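Local atomic coordinates of putative transporter (Clostridium difficile 630, PDB entry 3LV9), a protein that is a putative membrane transporter of the UPF0053 family, represented here by its paired CBS domains, and may bind flavin adenine dinucleotide. Residues V36-S41 against I88-I93. Residues are numbered along the deposited sequence; the frame is centred on the assembly and turned at random.
Sequences VCIYES and IELEEI. With PO4 (phosphate ion), chain B.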
# COMPACT_ATOMS: atom_id res chain seq x y z
N VAL A 36 -4.65 11.96 -7.68
CA VAL A 36 -4.15 12.95 -6.75
C VAL A 36 -2.65 13.18 -6.84
O VAL A 36 -1.88 12.29 -6.60
CB VAL A 36 -4.52 12.58 -5.34
CG1 VAL A 36 -3.75 13.43 -4.38
CG2 VAL A 36 -6.04 12.80 -5.12
N CYS A 37 -2.28 14.41 -7.15
CA CYS A 37 -0.90 14.86 -7.23
C CYS A 37 -0.61 15.73 -6.04
O CYS A 37 -1.41 16.59 -5.68
CB CYS A 37 -0.68 15.72 -8.50
SG CYS A 37 0.97 15.42 -9.19
N ILE A 38 0.56 15.55 -5.44
CA ILE A 38 1.07 16.49 -4.52
C ILE A 38 1.82 17.53 -5.34
O ILE A 38 2.78 17.18 -6.02
CB ILE A 38 2.06 15.83 -3.58
CG1 ILE A 38 1.35 14.81 -2.68
CG2 ILE A 38 2.72 16.89 -2.71
CD1 ILE A 38 2.22 14.24 -1.62
N TYR A 39 1.43 18.80 -5.28
CA TYR A 39 2.17 19.83 -6.02
C TYR A 39 3.38 20.28 -5.19
O TYR A 39 3.32 20.28 -3.96
CB TYR A 39 1.28 21.02 -6.38
CG TYR A 39 0.11 20.65 -7.30
CD1 TYR A 39 0.20 20.85 -8.66
CD2 TYR A 39 -1.06 20.15 -6.79
CE1 TYR A 39 -0.84 20.52 -9.50
CE2 TYR A 39 -2.12 19.81 -7.65
CZ TYR A 39 -1.98 19.99 -8.99
OH TYR A 39 -3.00 19.66 -9.85
N GLU A 40 4.47 20.67 -5.82
CA GLU A 40 5.62 21.09 -5.01
C GLU A 40 5.30 22.32 -4.14
O GLU A 40 5.94 22.52 -3.13
CB GLU A 40 6.95 21.26 -5.82
CG GLU A 40 6.97 22.31 -6.87
CD GLU A 40 8.33 22.44 -7.61
OE1 GLU A 40 9.37 21.84 -7.23
OE2 GLU A 40 8.36 23.16 -8.61
N SER A 41 4.30 23.10 -4.51
CA SER A 41 3.94 24.27 -3.75
C SER A 41 2.84 24.05 -2.75
O SER A 41 2.37 25.00 -2.16
CB SER A 41 3.53 25.39 -4.70
OG SER A 41 3.90 26.64 -4.13
N ILE A 88 8.67 19.00 5.48
CA ILE A 88 8.67 18.14 4.32
C ILE A 88 9.52 18.81 3.26
O ILE A 88 9.31 19.98 2.94
CB ILE A 88 7.27 17.88 3.82
CG1 ILE A 88 6.52 17.00 4.83
CG2 ILE A 88 7.33 17.14 2.49
CD1 ILE A 88 4.96 17.18 4.82
N GLU A 89 10.52 18.05 2.78
CA GLU A 89 11.40 18.44 1.68
C GLU A 89 11.26 17.43 0.50
O GLU A 89 12.01 16.45 0.41
CB GLU A 89 12.88 18.53 2.18
N LEU A 90 10.34 17.68 -0.43
CA LEU A 90 9.97 16.67 -1.44
C LEU A 90 11.14 16.13 -2.28
O LEU A 90 11.28 14.92 -2.54
CB LEU A 90 8.90 17.25 -2.35
CG LEU A 90 7.55 17.47 -1.64
CD1 LEU A 90 6.78 18.45 -2.40
CD2 LEU A 90 6.75 16.18 -1.50
N GLU A 91 12.00 17.05 -2.68
CA GLU A 91 13.19 16.75 -3.48
C GLU A 91 14.09 15.66 -2.88
O GLU A 91 14.72 14.92 -3.62
CB GLU A 91 14.02 18.04 -3.73
CG GLU A 91 14.28 18.94 -2.46
CD GLU A 91 13.05 19.71 -1.89
OE1 GLU A 91 12.11 20.08 -2.67
OE2 GLU A 91 13.03 19.97 -0.66
N GLU A 92 14.14 15.59 -1.55
CA GLU A 92 15.00 14.62 -0.86
C GLU A 92 14.40 13.20 -0.80
O GLU A 92 15.13 12.23 -0.46
CB GLU A 92 15.35 15.11 0.59
CG GLU A 92 16.67 15.90 0.70
CD GLU A 92 16.82 16.70 1.99
OE1 GLU A 92 16.31 16.24 3.04
OE2 GLU A 92 17.47 17.77 1.98
N ILE A 93 13.10 13.07 -1.09
CA ILE A 93 12.44 11.76 -1.05
C ILE A 93 11.79 11.40 -2.37
O ILE A 93 11.13 10.37 -2.50
CB ILE A 93 11.38 11.67 0.06
CG1 ILE A 93 10.41 12.84 -0.04
CG2 ILE A 93 12.09 11.64 1.48
CD1 ILE A 93 9.18 12.68 0.86
P PO4 B . -6.17 19.43 -8.85
O1 PO4 B . -7.49 20.10 -9.15
O2 PO4 B . -5.32 19.52 -10.08
O3 PO4 B . -5.40 20.12 -7.75
O4 PO4 B . -6.48 18.00 -8.45
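Leu90 reaches from the linker of a CBS-domain pair onto the edge strand 38-39 of the first CBS domain, touching Ile38, Tyr39 and Glu40. Residues 88-93 are part of the loop between helix 75-85 and strand 98-101 of the second domain. Ile88 leads in, its side chain resting on Leu78 of that helix, which Ile38 also touches from the strand, and the backbone N of Glu89 is held by the Gln81 side chain. Next comes Leu90, which carries almost the whole contact. Its CG stands anti to the carbonyl carbon (chi1 -68°), which carries the branch point toward the strand, and the fork there sends the two methyls to different places. CD2 meets the CG2 branch of Ile38 at 4.3 Å, apolar against apolar. No hydrogen bond joins the two segments, so van der Waals packing makes the contact. Residues 90-92 have helical backbone angles, and Leu90 O accepts from Ile93 N at 3.0 Å. Glu91 brings OE1 to 5.6 Å from Glu40 OE1; these like charges probably repel weakly, but Glu40 is engaged through OE2 in a salt bridge with Arg63. On the strand, Tyr39 points its CB away from 88-93. The OH end of its ring lies at a phosphate, probably taken up from the crystallisation liquor and also bound by Lys66, whose O2 sits in the ring plane at its edge, modelled too close to Tyr39 OH for the length to be trusted. The other methyl of Leu90, CD1, lies against backbone, 4.2 Å from Tyr39 O and 3.9 Å from Glu40 CA.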